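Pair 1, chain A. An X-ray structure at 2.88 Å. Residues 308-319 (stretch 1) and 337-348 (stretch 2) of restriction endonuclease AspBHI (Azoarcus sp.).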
# COMPACT_ATOMS: atom_id res chain seq x y z
N GLY A 308 15.64 9.07 -23.52
CA GLY A 308 15.73 8.08 -24.57
C GLY A 308 16.44 6.86 -24.02
O GLY A 308 17.20 6.96 -23.06
N ALA A 309 16.19 5.70 -24.63
CA ALA A 309 16.76 4.44 -24.16
C ALA A 309 18.29 4.44 -24.19
O ALA A 309 18.94 3.65 -23.50
CB ALA A 309 16.21 3.28 -24.96
N ASN A 310 18.87 5.32 -25.00
CA ASN A 310 20.33 5.43 -25.10
C ASN A 310 20.95 6.20 -23.95
O ASN A 310 22.17 6.21 -23.78
CB ASN A 310 20.73 6.05 -26.45
CG ASN A 310 20.08 7.41 -26.70
OD1 ASN A 310 18.87 7.58 -26.53
ND2 ASN A 310 20.89 8.38 -27.12
N ASN A 311 20.11 6.85 -23.15
CA ASN A 311 20.58 7.66 -22.03
C ASN A 311 20.06 7.13 -20.71
O ASN A 311 18.87 7.24 -20.42
CB ASN A 311 20.14 9.12 -22.21
CG ASN A 311 20.60 9.71 -23.52
OD1 ASN A 311 19.80 9.98 -24.40
ND2 ASN A 311 21.91 9.91 -23.64
N ALA A 312 20.96 6.57 -19.91
CA ALA A 312 20.58 5.93 -18.66
C ALA A 312 20.26 6.95 -17.58
O ALA A 312 20.67 8.11 -17.65
CB ALA A 312 21.70 5.02 -18.19
N VAL A 313 19.51 6.52 -16.57
CA VAL A 313 19.35 7.32 -15.37
C VAL A 313 20.48 6.94 -14.41
O VAL A 313 20.65 5.78 -14.06
CB VAL A 313 17.98 7.11 -14.71
CG1 VAL A 313 17.97 7.67 -13.30
CG2 VAL A 313 16.89 7.76 -15.56
N GLY A 314 21.26 7.94 -14.01
CA GLY A 314 22.45 7.67 -13.24
C GLY A 314 22.41 8.15 -11.80
O GLY A 314 21.37 8.53 -11.28
N VAL A 315 23.59 8.13 -11.18
CA VAL A 315 23.76 8.50 -9.78
C VAL A 315 23.23 9.90 -9.47
O VAL A 315 22.67 10.13 -8.39
CB VAL A 315 25.24 8.40 -9.38
CG1 VAL A 315 25.46 8.82 -7.94
CG2 VAL A 315 25.74 6.98 -9.61
N LYS A 316 23.39 10.83 -10.41
CA LYS A 316 23.01 12.23 -10.21
C LYS A 316 21.50 12.39 -10.06
O LYS A 316 20.99 12.91 -9.04
CB LYS A 316 23.53 13.05 -11.39
CG LYS A 316 23.41 14.56 -11.26
CD LYS A 316 24.04 15.25 -12.47
CE LYS A 316 23.96 16.77 -12.37
NZ LYS A 316 22.56 17.28 -12.47
N GLU A 317 20.78 11.92 -11.08
CA GLU A 317 19.32 11.98 -11.12
C GLU A 317 18.71 11.34 -9.88
O GLU A 317 17.84 11.92 -9.24
CB GLU A 317 18.78 11.28 -12.36
CG GLU A 317 19.08 11.99 -13.67
CD GLU A 317 20.45 11.65 -14.22
OE1 GLU A 317 21.25 11.01 -13.50
OE2 GLU A 317 20.73 12.02 -15.39
N VAL A 318 19.19 10.15 -9.55
CA VAL A 318 18.71 9.43 -8.38
C VAL A 318 19.02 10.21 -7.10
O VAL A 318 18.17 10.31 -6.22
CB VAL A 318 19.31 8.02 -8.30
CG1 VAL A 318 18.93 7.36 -6.98
CG2 VAL A 318 18.82 7.18 -9.47
N SER A 319 20.22 10.78 -7.02
CA SER A 319 20.63 11.55 -5.86
C SER A 319 19.72 12.75 -5.62
O SER A 319 19.49 13.14 -4.47
CB SER A 319 22.09 12.01 -5.99
OG SER A 319 22.55 12.60 -4.79
N SER A 337 13.27 5.45 -19.72
CA SER A 337 14.51 4.76 -20.03
C SER A 337 14.83 3.77 -18.92
O SER A 337 13.94 3.32 -18.20
CB SER A 337 15.64 5.76 -20.17
OG SER A 337 16.89 5.11 -20.33
N TYR A 338 16.11 3.43 -18.78
CA TYR A 338 16.55 2.50 -17.74
C TYR A 338 17.49 3.17 -16.75
O TYR A 338 18.06 4.22 -17.03
CB TYR A 338 17.24 1.30 -18.37
CG TYR A 338 18.67 1.57 -18.81
CD1 TYR A 338 18.94 2.31 -19.95
CD2 TYR A 338 19.75 1.07 -18.09
CE1 TYR A 338 20.23 2.56 -20.36
CE2 TYR A 338 21.05 1.31 -18.49
CZ TYR A 338 21.29 2.05 -19.62
OH TYR A 338 22.58 2.30 -20.02
N VAL A 339 17.64 2.56 -15.58
CA VAL A 339 18.59 3.01 -14.57
C VAL A 339 19.86 2.16 -14.65
O VAL A 339 19.78 0.93 -14.62
CB VAL A 339 18.00 2.88 -13.16
CG1 VAL A 339 19.01 3.33 -12.12
CG2 VAL A 339 16.72 3.69 -13.05
N ASP A 340 21.02 2.81 -14.75
CA ASP A 340 22.27 2.08 -14.96
C ASP A 340 22.69 1.23 -13.76
O ASP A 340 22.10 1.33 -12.68
CB ASP A 340 23.42 3.00 -15.41
CG ASP A 340 23.93 3.94 -14.31
OD1 ASP A 340 23.65 3.73 -13.11
OD2 ASP A 340 24.65 4.90 -14.66
N ARG A 341 23.74 0.43 -13.95
CA ARG A 341 24.23 -0.49 -12.93
C ARG A 341 24.62 0.21 -11.63
O ARG A 341 24.14 -0.17 -10.56
CB ARG A 341 25.41 -1.31 -13.48
CG ARG A 341 25.92 -2.40 -12.54
CD ARG A 341 24.80 -3.34 -12.11
NE ARG A 341 24.20 -4.05 -13.23
CZ ARG A 341 24.49 -5.30 -13.57
NH1 ARG A 341 25.38 -5.99 -12.87
NH2 ARG A 341 23.89 -5.87 -14.61
N GLN A 342 25.47 1.22 -11.71
CA GLN A 342 25.94 1.91 -10.51
C GLN A 342 24.81 2.46 -9.64
O GLN A 342 24.80 2.27 -8.42
CB GLN A 342 26.92 3.03 -10.88
CG GLN A 342 27.56 3.72 -9.68
CD GLN A 342 28.48 4.87 -10.07
OE1 GLN A 342 28.64 5.18 -11.25
NE2 GLN A 342 29.08 5.51 -9.07
N ALA A 343 23.85 3.14 -10.26
CA ALA A 343 22.75 3.76 -9.52
C ALA A 343 21.81 2.74 -8.88
O ALA A 343 21.42 2.89 -7.72
CB ALA A 343 21.96 4.70 -10.43
N TYR A 344 21.46 1.70 -9.64
CA TYR A 344 20.63 0.61 -9.15
C TYR A 344 21.30 -0.05 -7.95
O TYR A 344 20.69 -0.24 -6.90
CB TYR A 344 20.42 -0.43 -10.25
CG TYR A 344 19.04 -1.04 -10.28
CD1 TYR A 344 18.41 -1.48 -9.12
CD2 TYR A 344 18.35 -1.18 -11.48
CE1 TYR A 344 17.14 -2.04 -9.15
CE2 TYR A 344 17.08 -1.73 -11.52
CZ TYR A 344 16.48 -2.16 -10.36
OH TYR A 344 15.22 -2.71 -10.42
N GLN A 345 22.58 -0.38 -8.13
CA GLN A 345 23.38 -1.01 -7.09
C GLN A 345 23.40 -0.15 -5.83
O GLN A 345 23.21 -0.65 -4.73
CB GLN A 345 24.81 -1.25 -7.58
CG GLN A 345 25.61 -2.24 -6.74
CD GLN A 345 25.23 -3.69 -7.00
OE1 GLN A 345 25.17 -4.13 -8.15
NE2 GLN A 345 24.96 -4.43 -5.93
N GLU A 346 23.63 1.15 -6.01
CA GLU A 346 23.66 2.07 -4.88
C GLU A 346 22.33 2.07 -4.14
O GLU A 346 22.29 2.00 -2.91
CB GLU A 346 24.01 3.48 -5.36
CG GLU A 346 23.98 4.55 -4.28
CD GLU A 346 24.66 5.84 -4.71
OE1 GLU A 346 25.83 5.78 -5.15
OE2 GLU A 346 24.03 6.92 -4.60
N VAL A 347 21.24 2.13 -4.91
CA VAL A 347 19.90 2.17 -4.33
C VAL A 347 19.53 0.90 -3.56
O VAL A 347 19.02 0.99 -2.44
CB VAL A 347 18.83 2.48 -5.41
CG1 VAL A 347 17.43 2.22 -4.88
CG2 VAL A 347 18.96 3.92 -5.86
N THR A 348 19.79 -0.26 -4.14
CA THR A 348 19.46 -1.52 -3.46
C THR A 348 20.37 -1.77 -2.26
O THR A 348 19.92 -2.23 -1.21
CB THR A 348 19.50 -2.75 -4.41
OG1 THR A 348 20.84 -2.98 -4.86
CG2 THR A 348 18.58 -2.53 -5.61

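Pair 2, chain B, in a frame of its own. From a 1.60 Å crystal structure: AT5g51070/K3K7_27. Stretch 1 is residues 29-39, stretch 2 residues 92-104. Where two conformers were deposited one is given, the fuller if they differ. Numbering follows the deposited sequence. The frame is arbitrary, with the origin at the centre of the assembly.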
# COMPACT_ATOMS: atom_id res chain seq x y z
N GLY B 29 15.52 2.56 4.91
CA GLY B 29 16.59 3.29 4.27
C GLY B 29 16.31 3.75 2.85
O GLY B 29 17.18 3.93 2.09
N LYS B 30 15.04 3.94 2.52
CA LYS B 30 14.65 4.39 1.21
C LYS B 30 14.32 5.89 1.12
O LYS B 30 14.11 6.51 2.09
CB LYS B 30 13.47 3.57 0.70
CG LYS B 30 13.58 2.09 0.97
CD LYS B 30 14.66 1.43 0.17
CE LYS B 30 14.88 0.00 0.61
NZ LYS B 30 15.84 -0.77 -0.20
N ASP B 31 14.33 6.43 -0.08
CA ASP B 31 13.98 7.81 -0.32
C ASP B 31 12.80 8.03 -1.28
O ASP B 31 12.61 9.09 -1.72
CB ASP B 31 15.17 8.57 -0.86
CG ASP B 31 16.34 8.56 0.08
OD1 ASP B 31 16.21 9.03 1.21
OD2 ASP B 31 17.39 8.08 -0.34
N MET B 32 12.09 6.96 -1.56
CA MET B 32 10.91 7.01 -2.35
C MET B 32 10.03 5.83 -1.97
O MET B 32 10.51 4.81 -1.70
CB MET B 32 11.31 6.92 -3.80
CG MET B 32 10.14 6.87 -4.71
SD MET B 32 10.64 7.05 -6.41
CE MET B 32 10.37 8.79 -6.48
N VAL B 33 8.73 6.03 -2.01
CA VAL B 33 7.81 4.99 -1.62
C VAL B 33 7.42 4.17 -2.84
O VAL B 33 6.86 4.66 -3.75
CB VAL B 33 6.51 5.62 -1.11
CG1 VAL B 33 5.50 4.56 -0.76
CG2 VAL B 33 6.78 6.48 0.09
N TYR B 34 7.78 2.91 -2.83
CA TYR B 34 7.39 1.99 -3.85
C TYR B 34 6.23 1.12 -3.32
O TYR B 34 5.82 1.29 -2.24
CB TYR B 34 8.56 1.16 -4.36
CG TYR B 34 9.54 1.88 -5.25
CD1 TYR B 34 10.53 2.65 -4.74
CD2 TYR B 34 9.45 1.75 -6.60
CE1 TYR B 34 11.42 3.29 -5.58
CE2 TYR B 34 10.33 2.38 -7.46
CZ TYR B 34 11.30 3.17 -6.93
OH TYR B 34 12.19 3.77 -7.79
N THR B 35 5.70 0.25 -4.16
CA THR B 35 4.44 -0.37 -3.82
C THR B 35 4.51 -1.33 -2.65
O THR B 35 3.56 -1.52 -2.00
CB THR B 35 3.71 -0.97 -5.02
OG1 THR B 35 4.55 -1.85 -5.72
CG2 THR B 35 3.28 0.12 -5.89
N GLN B 36 5.65 -1.96 -2.47
CA GLN B 36 5.81 -2.79 -1.28
C GLN B 36 5.74 -1.97 0.03
O GLN B 36 5.37 -2.44 1.03
CB GLN B 36 7.07 -3.67 -1.34
CG GLN B 36 8.39 -2.93 -1.20
CD GLN B 36 8.93 -2.40 -2.50
OE1 GLN B 36 8.24 -2.25 -3.46
NE2 GLN B 36 10.21 -2.16 -2.51
N HIS B 37 6.20 -0.74 -0.05
CA HIS B 37 6.09 0.16 1.07
C HIS B 37 4.68 0.59 1.36
O HIS B 37 4.29 0.76 2.46
CB HIS B 37 7.03 1.34 0.94
CG HIS B 37 8.41 0.94 0.52
ND1 HIS B 37 9.02 1.43 -0.57
CD2 HIS B 37 9.29 0.05 1.09
CE1 HIS B 37 10.21 0.87 -0.69
NE2 HIS B 37 10.39 0.03 0.34
N LEU B 38 3.94 0.81 0.29
CA LEU B 38 2.53 1.09 0.42
C LEU B 38 1.80 -0.10 1.09
O LEU B 38 0.96 0.08 1.88
CB LEU B 38 1.93 1.39 -0.95
CG LEU B 38 0.45 1.71 -0.90
CD1 LEU B 38 0.12 2.91 -0.00
CD2 LEU B 38 -0.07 1.93 -2.31
N LEU B 39 2.23 -1.28 0.73
CA LEU B 39 1.64 -2.45 1.34
C LEU B 39 1.90 -2.43 2.84
O LEU B 39 1.03 -2.68 3.59
CB LEU B 39 2.20 -3.73 0.72
CG LEU B 39 1.76 -5.03 1.37
CD1 LEU B 39 0.25 -5.24 1.30
CD2 LEU B 39 2.48 -6.18 0.70
N ASP B 92 7.46 14.38 3.43
CA ASP B 92 7.81 14.86 2.11
C ASP B 92 8.40 13.79 1.20
O ASP B 92 8.72 14.06 0.08
CB ASP B 92 8.74 16.06 2.22
CG ASP B 92 8.06 17.25 2.82
OD1 ASP B 92 6.86 17.27 2.89
OD2 ASP B 92 8.71 18.13 3.25
N MET B 93 8.58 12.60 1.73
CA MET B 93 9.07 11.50 0.75
C MET B 93 8.02 11.16 -0.48
O MET B 93 6.91 11.33 -0.35
CB MET B 93 9.13 10.19 1.48
CG MET B 93 9.90 9.14 0.67
SD MET B 93 9.91 7.53 1.47
CE MET B 93 10.95 8.01 2.81
N PRO B 94 8.67 11.30 -1.64
CA PRO B 94 7.92 11.16 -2.87
C PRO B 94 7.51 9.72 -3.09
O PRO B 94 8.02 8.84 -2.52
CB PRO B 94 8.91 11.58 -3.95
CG PRO B 94 10.24 11.24 -3.38
CD PRO B 94 10.10 11.56 -1.94
N PHE B 95 6.54 9.59 -3.98
CA PHE B 95 5.97 8.32 -4.36
C PHE B 95 6.45 7.91 -5.74
O PHE B 95 6.55 8.71 -6.59
CB PHE B 95 4.45 8.40 -4.36
CG PHE B 95 3.90 8.80 -3.03
CD1 PHE B 95 3.84 7.91 -2.04
CD2 PHE B 95 3.48 10.07 -2.79
CE1 PHE B 95 3.39 8.26 -0.83
CE2 PHE B 95 3.00 10.42 -1.56
CZ PHE B 95 2.98 9.52 -0.58
N SER B 96 6.69 6.63 -5.92
CA SER B 96 7.14 6.13 -7.19
C SER B 96 6.04 6.17 -8.25
O SER B 96 4.95 6.31 -7.95
CB SER B 96 7.67 4.73 -7.06
OG SER B 96 6.67 3.83 -6.90
N ILE B 97 6.44 6.03 -9.51
CA ILE B 97 5.47 6.01 -10.58
C ILE B 97 4.53 4.86 -10.32
O ILE B 97 3.39 5.02 -10.46
CB ILE B 97 6.19 5.76 -11.91
CG1 ILE B 97 6.93 7.02 -12.28
CG2 ILE B 97 5.24 5.38 -13.03
CD1 ILE B 97 8.04 6.77 -13.28
N SER B 98 5.08 3.73 -9.97
CA SER B 98 4.06 2.54 -9.66
C SER B 98 2.98 2.88 -8.50
O SER B 98 1.87 2.57 -8.59
CB SER B 98 4.90 1.30 -9.32
OG SER B 98 5.89 1.56 -8.31
N THR B 99 3.53 3.50 -7.46
CA THR B 99 2.71 3.88 -6.38
C THR B 99 1.67 4.89 -6.85
O THR B 99 0.59 4.81 -6.46
CB THR B 99 3.55 4.42 -5.19
OG1 THR B 99 4.46 3.42 -4.80
CG2 THR B 99 2.64 4.79 -4.03
N LYS B 100 2.08 5.85 -7.66
CA LYS B 100 1.13 6.82 -8.14
C LYS B 100 0.04 6.16 -9.00
O LYS B 100 -1.07 6.59 -9.04
CB LYS B 100 1.82 7.94 -8.91
CG LYS B 100 2.69 8.84 -8.03
CD LYS B 100 3.40 9.89 -8.88
CE LYS B 100 4.33 10.82 -8.15
NZ LYS B 100 3.60 11.68 -7.19
N ARG B 101 0.44 5.17 -9.73
CA ARG B 101 -0.47 4.44 -10.56
C ARG B 101 -1.51 3.77 -9.67
O ARG B 101 -2.64 3.78 -9.96
CB ARG B 101 0.27 3.43 -11.39
CG ARG B 101 -0.61 2.59 -12.25
CD ARG B 101 0.12 1.83 -13.34
NE ARG B 101 -0.77 0.77 -13.86
CZ ARG B 101 -0.41 -0.28 -14.58
NH1 ARG B 101 0.82 -0.47 -14.97
NH2 ARG B 101 -1.31 -1.17 -14.94
N VAL B 102 -1.05 3.22 -8.56
CA VAL B 102 -1.97 2.59 -7.66
C VAL B 102 -2.99 3.58 -7.09
O VAL B 102 -4.14 3.28 -6.96
CB VAL B 102 -1.19 1.86 -6.53
CG1 VAL B 102 -2.09 1.50 -5.36
CG2 VAL B 102 -0.51 0.64 -7.09
N PHE B 103 -2.52 4.75 -6.73
CA PHE B 103 -3.39 5.71 -6.15
C PHE B 103 -4.44 6.10 -7.19
O PHE B 103 -5.54 6.30 -6.87
CB PHE B 103 -2.65 7.00 -5.73
CG PHE B 103 -1.74 6.85 -4.56
CD1 PHE B 103 -1.94 5.91 -3.63
CD2 PHE B 103 -0.69 7.69 -4.39
CE1 PHE B 103 -1.11 5.75 -2.56
CE2 PHE B 103 0.15 7.56 -3.30
CZ PHE B 103 -0.09 6.59 -2.38
N GLU B 104 -4.02 6.26 -8.44
CA GLU B 104 -4.96 6.62 -9.50
C GLU B 104 -5.98 5.51 -9.70
O GLU B 104 -7.11 5.78 -9.84
CB GLU B 104 -4.29 7.02 -10.84
CG GLU B 104 -5.27 7.23 -12.01
CD GLU B 104 -6.30 8.37 -11.83
OE1 GLU B 104 -6.12 9.24 -11.00
OE2 GLU B 104 -7.31 8.40 -12.56
O HOH W 1 6.57 -0.43 -6.96

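Both pairs set two loop-to-helix segments side by side, joined by a single beta bridge just before each helix begins. Fourteen central residues superpose with an RMSD of 0.7 Å over N, CA and C. The bridge couples Val A313 to Val A339 in pair 1 and Val B33 to Phe B95 in pair 2, and Val A313 and Val B33 coincide to 0.3 Å at CA. Two backbone hydrogen bonds define it in each case. In pair 1, Val A313 N donates to Tyr A338 O (2.8 Å, 169° at the hydrogen) and Asp A340 N donates to Val A313 O (3.1 Å, 162°). In pair 2, Val B33 N donates to Pro B94 O (2.9 Å, 164°) and Ser B96 N donates to Val B33 O (2.9 Å, 164°). The residue at this position gives the bridge its carbonyl O and needs no N-H, so Pro B94 can stand where pair 1 has Tyr A338. The helices then leave in broadly similar directions, at 39° with a closest axial approach of 9.4 Å in pair 1, and at 53° and 9.5 Å in pair 2.

The N-cap positions also match: Gly A314 with Tyr B34, and Asp A340 with Ser B96. Asp A340 OD1 caps its own helix by accepting from Ala A343 N at 2.9 Å. Ser B96, at the matching position, lays its CB over one face of the Tyr B34 ring, 3.7 Å from the centroid and 19° off the normal. Gly A314 offers no ring at the equivalent place; its CA approaches Asp A340 OD2 at 3.8 Å. The first helices are tied back differently too: Gly A314 N donates to Glu A317 OE1 (3.1 Å), whereas Tyr B34 N donates to His B37 ND1 (3.0 Å), from matched positions.

In the first turn of the second-stretch helix, Ala A343 corresponds to Thr B99. The alanine side chain can only pack, its CB lying 3.7 Å from Gly A314 C and 4.1 Å from Val A318 CG2. The threonine adds a polar link, with Thr B99 OG1 donating to Val B33 O at 2.9 Å, so that this carbonyl receives a side-chain bond in addition to the bridge bond.

Around the bridge the bulk changes sides: small Ala A312 faces large Tyr A338 in pair 1, while long Met B32 faces compact Pro B94 in pair 2. In pair 1, Ala A312 CB sits over one face of the Tyr A338 ring, 3.3 Å from CZ. In pair 2 the ring is again on the second stretch but is the small one of Pro B94, and Met B32, matched to Ala A312, brings its CE to 4.0 Å from Pro B94 CG. Ser A337 OG donates to Asn A311 O (2.9 Å), while its counterpart Met B93 packs its SD 3.6 Å from Val B33 CG2.

Between the helices, Val A318 and Leu B38 match to 0.8 Å, and both point toward the other stretch. Val A318 CG1 meets Val A347 CG2 at 3.6 Å; the longer Leu B38 reaches Val B102 CG1 at 3.7 Å and Phe B103 CE1 at 4.0 Å, both through CD2.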